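Side-chain contacts in paraflagellar rod component (PDB 2Q0X), which is of unknown function but has an alpha/beta-hydrolase fold and is named as a component of the trypanosome paraflagellar rod: residues 287-290 with 291-295; 249-252 with 253-257; 52-55 with 56-59; 199-203 with 204-208; 214-217 with 218-221. All coordinates share one frame; numbering follows the deposited sequence.

Contact 1 (287-290 with 291-295); sequences ILQF and LADED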
loop_
_atom_site.group_PDB
_atom_site.type_symbol
_atom_site.label_atom_id
_atom_site.label_comp_id
_atom_site.label_asym_id
_atom_site.label_seq_id
_atom_site.Cartn_x
_atom_site.Cartn_y
_atom_site.Cartn_z
ATOM N N ILE A 287 -24.074 5.498 -8.899
ATOM C CA ILE A 287 -23.836 4.177 -8.322
ATOM C C ILE A 287 -25.074 3.693 -7.567
ATOM O O ILE A 287 -25.491 2.564 -7.744
ATOM C CB ILE A 287 -22.586 4.163 -7.409
ATOM C CG1 ILE A 287 -21.333 4.292 -8.264
ATOM C CG2 ILE A 287 -22.500 2.876 -6.573
ATOM C CD1 ILE A 287 -20.076 4.611 -7.473
ATOM N N LEU A 288 -25.650 4.555 -6.736
ATOM C CA LEU A 288 -26.844 4.216 -5.953
ATOM C C LEU A 288 -28.050 3.883 -6.840
ATOM O O LEU A 288 -28.760 2.922 -6.569
ATOM C CB LEU A 288 -27.221 5.368 -5.019
ATOM C CG LEU A 288 -26.473 5.477 -3.683
ATOM C CD1 LEU A 288 -26.902 6.755 -2.977
ATOM C CD2 LEU A 288 -26.753 4.263 -2.810
ATOM N N GLN A 289 -28.277 4.705 -7.865
ATOM C CA GLN A 289 -29.404 4.546 -8.791
ATOM C C GLN A 289 -29.244 3.275 -9.627
ATOM O O GLN A 289 -30.196 2.562 -9.865
ATOM C CB GLN A 289 -29.518 5.778 -9.701
ATOM C CG GLN A 289 -30.717 5.767 -10.680
ATOM C CD GLN A 289 -32.037 6.196 -10.033
ATOM O OE1 GLN A 289 -32.180 6.216 -8.802
ATOM N NE2 GLN A 289 -33.017 6.546 -10.875
ATOM N N PHE A 290 -28.025 2.993 -10.058
ATOM C CA PHE A 290 -27.718 1.748 -10.753
ATOM C C PHE A 290 -28.028 0.524 -9.881
ATOM O O PHE A 290 -28.704 -0.394 -10.300
ATOM C CB PHE A 290 -26.237 1.739 -11.157
ATOM C CG PHE A 290 -25.749 0.405 -11.637
ATOM C CD1 PHE A 290 -24.855 -0.333 -10.888
ATOM C CD2 PHE A 290 -26.193 -0.114 -12.838
ATOM C CE1 PHE A 290 -24.403 -1.583 -11.339
ATOM C CE2 PHE A 290 -25.747 -1.362 -13.273
ATOM C CZ PHE A 290 -24.844 -2.078 -12.513
ATOM N N LEU A 291 -27.517 0.516 -8.666
ATOM C CA LEU A 291 -27.754 -0.604 -7.766
ATOM C C LEU A 291 -29.246 -0.748 -7.457
ATOM O O LEU A 291 -29.773 -1.860 -7.468
ATOM C CB LEU A 291 -26.916 -0.477 -6.482
ATOM C CG LEU A 291 -25.390 -0.633 -6.680
ATOM C CD1 LEU A 291 -24.649 -0.329 -5.373
ATOM C CD2 LEU A 291 -24.993 -2.026 -7.210
ATOM N N ALA A 292 -29.921 0.380 -7.224
ATOM C CA ALA A 292 -31.353 0.395 -6.943
ATOM C C ALA A 292 -32.175 -0.088 -8.147
ATOM O O ALA A 292 -33.041 -0.955 -8.005
ATOM C CB ALA A 292 -31.798 1.806 -6.516
ATOM N N ASP A 293 -31.909 0.472 -9.323
ATOM C CA ASP A 293 -32.662 0.104 -10.526
ATOM C C ASP A 293 -32.520 -1.382 -10.875
ATOM O O ASP A 293 -33.488 -2.016 -11.301
ATOM C CB ASP A 293 -32.256 0.959 -11.733
ATOM C CG ASP A 293 -32.783 2.394 -11.664
ATOM O OD1 ASP A 293 -33.725 2.706 -10.898
ATOM O OD2 ASP A 293 -32.244 3.225 -12.417
ATOM N N GLU A 294 -31.329 -1.942 -10.685
ATOM C CA GLU A 294 -31.118 -3.358 -11.004
ATOM C C GLU A 294 -31.811 -4.289 -10.010
ATOM O O GLU A 294 -32.207 -5.384 -10.394
ATOM C CB GLU A 294 -29.624 -3.694 -11.095
ATOM C CG GLU A 294 -28.892 -2.976 -12.208
ATOM C CD GLU A 294 -29.522 -3.172 -13.585
ATOM O OE1 GLU A 294 -30.089 -4.242 -13.848
ATOM O OE2 GLU A 294 -29.430 -2.251 -14.419
ATOM N N ASP A 295 -31.926 -3.863 -8.745
ATOM C CA ASP A 295 -32.738 -4.576 -7.753
ATOM C C ASP A 295 -34.206 -4.618 -8.184
ATOM O O ASP A 295 -34.868 -5.636 -8.018
ATOM C CB ASP A 295 -32.705 -3.892 -6.376
ATOM C CG ASP A 295 -31.377 -4.026 -5.660
ATOM O OD1 ASP A 295 -30.619 -4.983 -5.902
ATOM O OD2 ASP A 295 -31.109 -3.157 -4.813
#

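Contact 2 (249-252 with 253-257); sequences EGVR and DHTGC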
loop_
_atom_site.group_PDB
_atom_site.type_symbol
_atom_site.label_atom_id
_atom_site.label_comp_id
_atom_site.label_asym_id
_atom_site.label_seq_id
_atom_site.Cartn_x
_atom_site.Cartn_y
_atom_site.Cartn_z
ATOM N N GLU A 249 -23.639 2.026 -28.713
ATOM C CA GLU A 249 -23.988 0.909 -29.576
ATOM C C GLU A 249 -23.081 -0.316 -29.399
ATOM O O GLU A 249 -23.568 -1.455 -29.326
ATOM C CB GLU A 249 -23.967 1.369 -31.036
ATOM C CG GLU A 249 -24.401 0.305 -32.007
ATOM C CD GLU A 249 -24.347 0.764 -33.437
ATOM O OE1 GLU A 249 -24.709 1.931 -33.712
ATOM O OE2 GLU A 249 -23.970 -0.066 -34.290
ATOM N N GLY A 250 -21.770 -0.090 -29.338
ATOM C CA GLY A 250 -20.806 -1.176 -29.175
ATOM C C GLY A 250 -20.940 -1.903 -27.859
ATOM O O GLY A 250 -20.871 -3.138 -27.801
ATOM N N VAL A 251 -21.132 -1.149 -26.786
ATOM C CA VAL A 251 -21.287 -1.734 -25.478
ATOM C C VAL A 251 -22.603 -2.512 -25.379
ATOM O O VAL A 251 -22.601 -3.640 -24.906
ATOM C CB VAL A 251 -21.126 -0.661 -24.327
ATOM C CG1 VAL A 251 -21.444 -1.284 -22.986
ATOM C CG2 VAL A 251 -19.686 -0.056 -24.323
ATOM N N ARG A 252 -23.708 -1.944 -25.854
ATOM C CA ARG A 252 -25.011 -2.627 -25.816
ATOM C C ARG A 252 -25.092 -3.912 -26.623
ATOM O O ARG A 252 -25.787 -4.875 -26.233
ATOM C CB ARG A 252 -26.105 -1.713 -26.331
ATOM C CG ARG A 252 -26.450 -0.590 -25.393
ATOM C CD ARG A 252 -27.578 0.220 -25.998
ATOM N NE ARG A 252 -28.084 1.265 -25.107
ATOM C CZ ARG A 252 -28.962 2.201 -25.471
ATOM N NH1 ARG A 252 -29.435 2.243 -26.716
ATOM N NH2 ARG A 252 -29.362 3.109 -24.586
ATOM N N ASP A 253 -24.416 -3.912 -27.773
ATOM C CA ASP A 253 -24.477 -5.038 -28.693
ATOM C C ASP A 253 -23.497 -6.159 -28.358
ATOM O O ASP A 253 -23.642 -7.281 -28.866
ATOM C CB ASP A 253 -24.218 -4.552 -30.120
ATOM C CG ASP A 253 -25.367 -3.739 -30.682
ATOM O OD1 ASP A 253 -26.347 -3.487 -29.959
ATOM O OD2 ASP A 253 -25.275 -3.333 -31.854
ATOM N N HIS A 254 -22.489 -5.849 -27.542
ATOM C CA HIS A 254 -21.402 -6.782 -27.277
ATOM C C HIS A 254 -21.166 -7.119 -25.831
ATOM O O HIS A 254 -20.376 -7.991 -25.544
ATOM C CB HIS A 254 -20.118 -6.299 -27.958
ATOM C CG HIS A 254 -20.259 -6.190 -29.443
ATOM N ND1 HIS A 254 -20.371 -4.980 -30.095
ATOM C CD2 HIS A 254 -20.370 -7.141 -30.396
ATOM C CE1 HIS A 254 -20.526 -5.192 -31.389
ATOM N NE2 HIS A 254 -20.537 -6.497 -31.597
ATOM N N THR A 255 -21.867 -6.484 -24.905
ATOM C CA THR A 255 -21.769 -6.917 -23.520
ATOM C C THR A 255 -22.514 -8.256 -23.395
ATOM O O THR A 255 -23.492 -8.472 -24.093
ATOM C CB THR A 255 -22.316 -5.854 -22.556
ATOM O OG1 THR A 255 -21.556 -4.655 -22.721
ATOM C CG2 THR A 255 -22.212 -6.311 -21.082
ATOM N N GLY A 256 -22.052 -9.133 -22.505
ATOM C CA GLY A 256 -22.671 -10.441 -22.307
ATOM C C GLY A 256 -23.982 -10.403 -21.536
ATOM O O GLY A 256 -24.522 -11.424 -21.212
ATOM N N CYS A 257 -24.463 -9.212 -21.213
ATOM C CA CYS A 257 -25.757 -9.004 -20.582
ATOM C C CYS A 257 -26.305 -7.719 -21.178
ATOM O O CYS A 257 -25.559 -6.742 -21.342
ATOM C CB CYS A 257 -25.571 -8.841 -19.078
ATOM S SG CYS A 257 -26.999 -8.289 -18.128
HETATM O O HOH W 1 -25.785 -7.404 -24.866
#

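Contact 3 (52-55 with 56-59); sequences LSFD and YFTN. With GOL (glycerol), chain C.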
loop_
_atom_site.group_PDB
_atom_site.type_symbol
_atom_site.label_atom_id
_atom_site.label_comp_id
_atom_site.label_asym_id
_atom_site.label_seq_id
_atom_site.Cartn_x
_atom_site.Cartn_y
_atom_site.Cartn_z
ATOM N N LEU A 52 -9.368 4.280 0.441
ATOM C CA LEU A 52 -10.067 5.581 0.429
ATOM C C LEU A 52 -9.470 6.562 -0.585
ATOM O O LEU A 52 -9.360 7.759 -0.321
ATOM C CB LEU A 52 -10.115 6.222 1.838
ATOM C CG LEU A 52 -11.010 5.601 2.914
ATOM C CD1 LEU A 52 -10.758 6.337 4.267
ATOM C CD2 LEU A 52 -12.477 5.635 2.525
ATOM N N SER A 53 -9.110 6.041 -1.757
ATOM C CA SER A 53 -8.511 6.854 -2.831
ATOM C C SER A 53 -9.381 8.056 -3.181
ATOM O O SER A 53 -8.871 9.135 -3.483
ATOM C CB SER A 53 -8.320 6.013 -4.100
ATOM O OG SER A 53 -7.524 6.715 -5.049
ATOM N N PHE A 54 -10.692 7.841 -3.175
ATOM C CA PHE A 54 -11.650 8.909 -3.394
ATOM C C PHE A 54 -12.296 9.280 -2.082
ATOM O O PHE A 54 -12.840 8.421 -1.395
ATOM C CB PHE A 54 -12.709 8.485 -4.410
ATOM C CG PHE A 54 -12.150 8.277 -5.769
ATOM C CD1 PHE A 54 -12.216 9.278 -6.723
ATOM C CD2 PHE A 54 -11.491 7.092 -6.078
ATOM C CE1 PHE A 54 -11.663 9.097 -7.978
ATOM C CE2 PHE A 54 -10.941 6.891 -7.329
ATOM C CZ PHE A 54 -11.028 7.904 -8.282
ATOM N N ASP A 55 -12.218 10.564 -1.747
ATOM C CA ASP A 55 -12.851 11.102 -0.562
ATOM C C ASP A 55 -14.331 10.725 -0.553
ATOM O O ASP A 55 -14.844 10.326 0.493
ATOM C CB ASP A 55 -12.657 12.647 -0.470
ATOM C CG ASP A 55 -11.229 13.054 -0.073
ATOM O OD1 ASP A 55 -10.388 12.168 0.182
ATOM O OD2 ASP A 55 -10.938 14.271 -0.017
ATOM N N TYR A 56 -15.000 10.788 -1.707
ATOM C CA TYR A 56 -16.436 10.459 -1.774
ATOM C C TYR A 56 -16.830 9.034 -1.370
ATOM O O TYR A 56 -17.987 8.797 -1.076
ATOM C CB TYR A 56 -17.068 10.847 -3.131
ATOM C CG TYR A 56 -16.920 9.828 -4.239
ATOM C CD1 TYR A 56 -17.716 8.678 -4.269
ATOM C CD2 TYR A 56 -16.022 10.026 -5.268
ATOM C CE1 TYR A 56 -17.601 7.761 -5.259
ATOM C CE2 TYR A 56 -15.897 9.102 -6.266
ATOM C CZ TYR A 56 -16.693 7.969 -6.267
ATOM O OH TYR A 56 -16.576 7.028 -7.276
ATOM N N PHE A 57 -15.887 8.096 -1.356
ATOM C CA PHE A 57 -16.110 6.759 -0.803
ATOM C C PHE A 57 -16.698 6.741 0.613
ATOM O O PHE A 57 -17.416 5.803 0.971
ATOM C CB PHE A 57 -14.785 5.985 -0.762
ATOM C CG PHE A 57 -14.320 5.464 -2.082
ATOM C CD1 PHE A 57 -14.970 5.777 -3.279
ATOM C CD2 PHE A 57 -13.189 4.657 -2.134
ATOM C CE1 PHE A 57 -14.509 5.261 -4.491
ATOM C CE2 PHE A 57 -12.730 4.149 -3.342
ATOM C CZ PHE A 57 -13.392 4.446 -4.512
ATOM N N THR A 58 -16.362 7.745 1.430
ATOM C CA THR A 58 -16.953 7.866 2.760
ATOM C C THR A 58 -18.452 8.152 2.655
ATOM O O THR A 58 -19.258 7.564 3.374
ATOM C CB THR A 58 -16.225 8.930 3.652
ATOM O OG1 THR A 58 -16.268 10.224 3.052
ATOM C CG2 THR A 58 -14.763 8.543 3.834
ATOM N N ASN A 59 -18.810 9.030 1.727
ATOM C CA ASN A 59 -20.211 9.378 1.472
ATOM C C ASN A 59 -20.977 8.233 0.777
ATOM O O ASN A 59 -22.094 7.910 1.168
ATOM C CB ASN A 59 -20.290 10.655 0.636
ATOM C CG ASN A 59 -19.673 11.840 1.328
ATOM O OD1 ASN A 59 -20.195 12.324 2.336
ATOM N ND2 ASN A 59 -18.540 12.315 0.804
HETATM C C1 GOL C . -13.161 13.052 -4.373
HETATM O O1 GOL C . -13.946 12.114 -3.678
HETATM C C2 GOL C . -11.760 12.522 -4.684
HETATM O O2 GOL C . -10.781 12.723 -3.662
HETATM C C3 GOL C . -11.298 13.188 -5.944
HETATM O O3 GOL C . -9.907 12.989 -6.010
#

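Contact 4 (199-203 with 204-208); sequences TLQEA and VWNPC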
loop_
_atom_site.group_PDB
_atom_site.type_symbol
_atom_site.label_atom_id
_atom_site.label_comp_id
_atom_site.label_asym_id
_atom_site.label_seq_id
_atom_site.Cartn_x
_atom_site.Cartn_y
_atom_site.Cartn_z
ATOM N N THR A 199 -7.089 -0.502 -18.932
ATOM C CA THR A 199 -8.131 0.467 -18.576
ATOM C C THR A 199 -9.279 0.379 -19.568
ATOM O O THR A 199 -9.232 -0.386 -20.520
ATOM C CB THR A 199 -7.571 1.908 -18.604
ATOM O OG1 THR A 199 -7.132 2.223 -19.941
ATOM C CG2 THR A 199 -6.388 2.052 -17.601
ATOM N N LEU A 200 -10.316 1.167 -19.324
ATOM C CA LEU A 200 -11.433 1.296 -20.241
ATOM C C LEU A 200 -11.064 1.879 -21.604
ATOM O O LEU A 200 -11.816 1.705 -22.566
ATOM C CB LEU A 200 -12.526 2.126 -19.602
ATOM C CG LEU A 200 -13.243 1.442 -18.439
ATOM C CD1 LEU A 200 -14.456 2.237 -18.066
ATOM C CD2 LEU A 200 -13.630 0.026 -18.775
ATOM N N GLN A 201 -9.932 2.589 -21.707
ATOM C CA GLN A 201 -9.432 2.984 -23.028
ATOM C C GLN A 201 -9.277 1.761 -23.940
ATOM O O GLN A 201 -9.803 1.725 -25.053
ATOM C CB GLN A 201 -8.105 3.727 -22.919
ATOM C CG GLN A 201 -7.652 4.435 -24.200
ATOM C CD GLN A 201 -8.432 5.697 -24.482
ATOM O OE1 GLN A 201 -8.978 6.313 -23.562
ATOM N NE2 GLN A 201 -8.488 6.102 -25.765
ATOM N N GLU A 202 -8.561 0.747 -23.464
ATOM C CA GLU A 202 -8.319 -0.457 -24.274
ATOM C C GLU A 202 -9.545 -1.384 -24.322
ATOM O O GLU A 202 -9.851 -1.963 -25.364
ATOM C CB GLU A 202 -7.111 -1.226 -23.729
ATOM C CG GLU A 202 -5.787 -0.437 -23.807
ATOM C CD GLU A 202 -5.369 0.210 -22.502
ATOM O OE1 GLU A 202 -6.241 0.549 -21.661
ATOM O OE2 GLU A 202 -4.145 0.404 -22.329
ATOM N N ALA A 203 -10.244 -1.498 -23.193
ATOM C CA ALA A 203 -11.382 -2.416 -23.070
ATOM C C ALA A 203 -12.633 -1.947 -23.832
ATOM O O ALA A 203 -13.368 -2.769 -24.354
ATOM C CB ALA A 203 -11.711 -2.645 -21.618
ATOM N N VAL A 204 -12.868 -0.629 -23.885
ATOM C CA VAL A 204 -14.124 -0.107 -24.427
ATOM C C VAL A 204 -13.941 1.004 -25.477
ATOM O O VAL A 204 -14.452 0.899 -26.584
ATOM C CB VAL A 204 -15.038 0.396 -23.275
ATOM C CG1 VAL A 204 -16.239 1.167 -23.803
ATOM C CG2 VAL A 204 -15.502 -0.767 -22.407
ATOM N N TRP A 205 -13.205 2.046 -25.137
ATOM C CA TRP A 205 -13.186 3.259 -25.941
ATOM C C TRP A 205 -12.570 3.027 -27.311
ATOM O O TRP A 205 -13.222 3.238 -28.347
ATOM C CB TRP A 205 -12.433 4.376 -25.210
ATOM C CG TRP A 205 -12.802 5.740 -25.687
ATOM C CD1 TRP A 205 -12.029 6.582 -26.403
ATOM C CD2 TRP A 205 -14.055 6.407 -25.482
ATOM N NE1 TRP A 205 -12.714 7.745 -26.663
ATOM C CE2 TRP A 205 -13.964 7.662 -26.109
ATOM C CE3 TRP A 205 -15.243 6.063 -24.822
ATOM C CZ2 TRP A 205 -15.018 8.585 -26.100
ATOM C CZ3 TRP A 205 -16.293 6.976 -24.806
ATOM C CH2 TRP A 205 -16.172 8.227 -25.438
ATOM N N ASN A 206 -11.312 2.593 -27.307
ATOM C CA ASN A 206 -10.604 2.284 -28.551
ATOM C C ASN A 206 -11.341 1.308 -29.467
ATOM O O ASN A 206 -11.628 1.650 -30.611
ATOM C CB ASN A 206 -9.169 1.811 -28.240
ATOM C CG ASN A 206 -8.262 2.953 -27.800
ATOM O OD1 ASN A 206 -8.643 4.132 -27.850
ATOM N ND2 ASN A 206 -7.043 2.614 -27.389
ATOM N N PRO A 207 -11.666 0.095 -28.982
ATOM C CA PRO A 207 -12.371 -0.834 -29.881
ATOM C C PRO A 207 -13.743 -0.367 -30.363
ATOM O O PRO A 207 -14.127 -0.693 -31.477
ATOM C CB PRO A 207 -12.484 -2.118 -29.051
ATOM C CG PRO A 207 -12.236 -1.693 -27.625
ATOM C CD PRO A 207 -11.383 -0.510 -27.668
ATOM N N CYS A 208 -14.476 0.389 -29.544
ATOM C CA CYS A 208 -15.791 0.880 -29.962
ATOM C C CYS A 208 -15.665 1.941 -31.050
ATOM O O CYS A 208 -16.346 1.873 -32.048
ATOM C CB CYS A 208 -16.586 1.460 -28.792
ATOM S SG CYS A 208 -17.446 0.268 -27.771
#

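Contact 5 (214-217 with 218-221); sequences DVLR and RSVG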
loop_
_atom_site.group_PDB
_atom_site.type_symbol
_atom_site.label_atom_id
_atom_site.label_comp_id
_atom_site.label_asym_id
_atom_site.label_seq_id
_atom_site.Cartn_x
_atom_site.Cartn_y
_atom_site.Cartn_z
ATOM N N ASP A 214 -14.471 -7.843 -32.387
ATOM C CA ASP A 214 -13.871 -9.041 -31.804
ATOM C C ASP A 214 -13.207 -8.769 -30.441
ATOM O O ASP A 214 -13.315 -9.589 -29.532
ATOM C CB ASP A 214 -12.896 -9.731 -32.778
ATOM C CG ASP A 214 -11.721 -8.851 -33.189
ATOM O OD1 ASP A 214 -10.668 -9.431 -33.536
ATOM O OD2 ASP A 214 -11.837 -7.602 -33.186
ATOM N N VAL A 215 -12.549 -7.618 -30.291
ATOM C CA VAL A 215 -11.901 -7.276 -29.030
ATOM C C VAL A 215 -12.926 -7.164 -27.902
ATOM O O VAL A 215 -12.663 -7.595 -26.783
ATOM C CB VAL A 215 -11.097 -5.954 -29.117
ATOM C CG1 VAL A 215 -10.530 -5.598 -27.763
ATOM C CG2 VAL A 215 -9.985 -6.073 -30.146
ATOM N N LEU A 216 -14.096 -6.609 -28.213
ATOM C CA LEU A 216 -15.134 -6.417 -27.216
ATOM C C LEU A 216 -15.628 -7.732 -26.604
ATOM O O LEU A 216 -16.040 -7.751 -25.449
ATOM C CB LEU A 216 -16.308 -5.627 -27.794
ATOM C CG LEU A 216 -16.083 -4.170 -28.207
ATOM C CD1 LEU A 216 -17.424 -3.618 -28.687
ATOM C CD2 LEU A 216 -15.478 -3.302 -27.059
ATOM N N ARG A 217 -15.561 -8.826 -27.364
ATOM C CA ARG A 217 -15.976 -10.139 -26.857
ATOM C C ARG A 217 -15.104 -10.561 -25.704
ATOM O O ARG A 217 -15.569 -11.223 -24.794
ATOM C CB ARG A 217 -15.889 -11.236 -27.940
ATOM C CG ARG A 217 -16.761 -11.022 -29.140
ATOM C CD ARG A 217 -18.257 -10.920 -28.768
ATOM N NE ARG A 217 -19.077 -10.928 -29.988
ATOM C CZ ARG A 217 -20.397 -10.751 -30.029
ATOM N NH1 ARG A 217 -21.121 -10.595 -28.933
ATOM N NH2 ARG A 217 -20.991 -10.769 -31.200
ATOM N N ARG A 218 -13.830 -10.204 -25.782
ATOM C CA ARG A 218 -12.850 -10.515 -24.752
ATOM C C ARG A 218 -12.938 -9.612 -23.520
ATOM O O ARG A 218 -12.445 -9.976 -22.460
ATOM C CB ARG A 218 -11.448 -10.434 -25.348
ATOM C CG ARG A 218 -11.143 -11.538 -26.374
ATOM C CD ARG A 218 -9.888 -11.215 -27.173
ATOM N NE ARG A 218 -10.166 -10.725 -28.540
ATOM C CZ ARG A 218 -9.223 -10.367 -29.422
ATOM N NH1 ARG A 218 -7.930 -10.425 -29.092
ATOM N NH2 ARG A 218 -9.562 -9.936 -30.641
ATOM N N SER A 219 -13.540 -8.435 -23.671
ATOM C CA SER A 219 -13.700 -7.466 -22.589
ATOM C C SER A 219 -15.147 -7.455 -22.081
ATOM O O SER A 219 -15.499 -8.271 -21.247
ATOM C CB SER A 219 -13.219 -6.057 -23.028
ATOM O OG SER A 219 -14.011 -5.482 -24.057
ATOM N N VAL A 220 -15.995 -6.559 -22.588
ATOM C CA VAL A 220 -17.386 -6.482 -22.106
ATOM C C VAL A 220 -18.214 -7.774 -22.366
ATOM O O VAL A 220 -19.174 -8.071 -21.639
ATOM C CB VAL A 220 -18.121 -5.217 -22.633
ATOM C CG1 VAL A 220 -17.446 -3.946 -22.065
ATOM C CG2 VAL A 220 -18.178 -5.187 -24.171
ATOM N N GLY A 221 -17.818 -8.541 -23.379
ATOM C CA GLY A 221 -18.453 -9.833 -23.668
ATOM C C GLY A 221 -18.392 -10.852 -22.541
ATOM O O GLY A 221 -19.292 -11.666 -22.434
#

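Contact 1 (287-290 with 291-295)
Phe290 turns its ring toward Glu294 with CG anti to the backbone N (chi1 169°). Glu294 starts differently, with CG beside its own N and anti to the carbonyl carbon (chi1 -64°), and then bends at chi2. Together these torsions lay the aliphatic part of Glu294 against the ring, one turn further along helix 280-299, the last modelled helix of this alpha/beta-hydrolase fold. The touch is between Phe290 CE2 and Glu294 CG, 3.7 Å apart. The carboxylate plane stands 50° from the ring plane. While CG of Glu294 meets the ring, its OE1 is in a salt bridge with Arg259.

Ile287 and Leu291 form the next i to i+4 pair on the buried side. They run side by side in the same direction, with Ile287 CG2 4.0 Å from Leu291 CD1. The other branch of Leu291, CD2, reaches the Phe290 ring at CD1, 4.1 Å away. This apolar surface faces the sheet and helix 57-64: Phe290 packs on Leu228 and Ile139, Ile287 on Leu60 and Leu291 on Leu64.

Regular helical bonds join the two turns, among them Leu291 N to Ile287 O. The exposed side carries Gln289 and Asp293, whose amide and carboxylate planes are steeply inclined to each other. Here the approach is made by a methylene: Gln289 CG lies 3.4 Å from Asp293 OD2.

Contact 2 (249-252 with 253-257)
This is a local contact at the C-terminal end of helix 241-254. That helix makes the crossover of the beta-alpha-beta unit between strands 227-232 and 260-264. The last turn is closed by side chains as well as by backbone. His254 points its ring edge back at the carbonyl of Gly250. Its ND1 donates to Gly250 O at 3.0 Å, and the acceptor lies close to the ring plane. The nitrogen arrives in the carbonyl plane, on a lone pair. This bond fixes the ring rotation, and the ring also stacks with Phe213. The backbone bond from His254 N to the same oxygen is weak.

Thr255 is the first residue to leave the helix. Val251 O takes two bonds from it, from opposite faces of the carbonyl plane: one from Thr255 N at 2.9 Å, one from the hydroxyl. OG1 sits beside the backbone N (chi1 -60°), which turns it back toward the helix.

On the exposed side Glu249 and Asp253 bring like charges together, with OE2 of Glu249 4.3 Å from OD2 of Asp253. A water bridges the carbonyls of Arg252 and Thr255. The hydroxyl bond, Thr255 OG1 to Val251 O, is short at 2.6 Å.

Contact 3 (52-55 with 56-59)
Phe54 packs closely against both Tyr56 and Phe57, and the three rings form an aromatic cluster. CB of Phe54 sits over one face of the Phe57 ring, 3.9 Å from its centroid, in a CH-pi contact. Further out, CD2 of Phe54 meets CZ of Phe57 at 3.6 Å, with the two ring planes 40° apart. Phe54 CD1 also approaches Tyr56 CE2 at 3.7 Å. These two side chains run alongside each other, but their planes are inclined by 54°. Tyr56 holds CG between its backbone N and carbonyl carbon (chi1 85°). From there its hydroxyl hydrogen-bonds to His283. Phe57 continues the packing inward, meeting Trp43 and Phe70 edge-to-face.

The backbone that carries the rings is a type I beta turn from Phe54 to Phe57. It leads from the loop after strand 40-44 into helix 57-64 of the alpha/beta-hydrolase fold. Asp55 O receives two bonds from Thr58, from the backbone N and from OG1. The hydroxyl, 2.9 Å from Asp55 O, comes nearly along the C=O axis, while the amide approaches from above the carbonyl plane. Leu52 CD2 fits against Thr58 CG2.

At the other side of the turn the partners are polar, and a glycerol, probably from the crystallisation liquor, lies against the backbone. Its O1 accepts from Tyr56 N at 2.6 Å, whereas its bond from Asp55 N to O2 is weak. The Asp55 carboxylate forms salt bridges with Arg9 and with Lys27 of the second subunit. Lys27 of that subunit also hydrogen-bonds the glycerol.

Contact 4 (199-203 with 204-208)
Gln201 and Asn206 meet amide to amide, with their planes turned 78° against each other. Gln201 has CG anti to the backbone N (chi1 -168°) and bends at chi2, which carries its amide forward along the helix. Its NE2 donates to Asn206 OD1 at 2.9 Å. The bond is rather bent, and the nitrogen stands above the carbonyl plane of Asn206. The other end of the same amide, OE1, accepts from the backbone N of Cys145, so the group is held at both ends. NE2 also comes within 3.6 Å of CD1 of Trp205, whose ring plane is inclined 52° to the amide. Trp205 NE1 hydrogen-bonds to the hydroxyl of Tyr237.

Leu200 and Val204 lie side by side and point the same way. Their nearest atoms are Leu200 CD2 and Val204 CG2, 4.2 Å apart. Both rest on strand 227-232, touching Leu229.

Thr199 and Glu202 close the start of the helix. The hydroxyl of Thr199 donates to Glu202 OE1 at 2.6 Å, almost in line with the C-O bond. Thr199 N reaches the same oxygen from above the carboxylate plane. OG1 of Thr199 in turn accepts a weak bond from Gln201 N.

At the far end, CD of Pro207 packs 3.1 Å from Glu202 O. A proline nitrogen has no hydrogen to give, and the helix kinks there. In the wider turn before it, Asn206 N bonds to Gln201 O, five residues back, at 2.8 Å. The arrangement is that of a helix begun by a capping box, widened by a pi-type turn and kinked at a proline.

Contact 5 (214-217 with 218-221)
Charge first: Asp214 and Arg218 form a salt bridge one turn apart, with OD1 of Asp214 3.1 Å from NH2 of Arg218. The side chains run alongside each other. The oxygen meets the edge of the guanidinium, yet the carboxylate plane is turned 71° from it. Arg218 bends at chi3 (-103°), which swings the guanidinium back over this turn. Its NE makes a weak bond to Asp214 O.

Packing comes next. Val215 CG2 lies over one face of the same guanidinium, 3.9 Å from NH2. On the buried side Leu216 CB touches Val220 CG2 at 4.1 Å. Leu216 also packs on Pro207 and His254, between helices 200-209 and 241-254.

Backbone bonds are mostly weak. Arg218 N and Ser219 N both make weak bonds to Val215 O. The exception is Gly221 N, which donates to Leu216 O at 2.8 Å and 163°. Gly221 CA also comes 3.4 Å from Arg217 O in a CA-H...O contact. The hydroxyl of Ser219 bonds to Ala203 O of helix 200-209.

The whole is a weakly bonded C-terminal helix end, closed by a wide i+5 to i bond, that passes through a 3-10 segment toward strand 227-232.

Overall arrangement
Each contact joins neighbouring turns of chain, so all five follow in series and none nests or crosses. From the N terminus, contact 3 closes the turn into helix 57-64. Contact 4 spans helix 200-209, contact 5 ends helix 213-218, and contact 2 ends helix 241-254. These three touch one another on one side of the chain's centre: Val204 CG1 meets Val251 CG2, and Val220 O probably bonds to Gly256 N. They tie three helices together beside strand 227-232. Contact 1 lies on the last helix and packs lightly on contact 3 through Ile287 and Tyr56. Contacts 2 and 3 are about 30 Å apart, centre to centre.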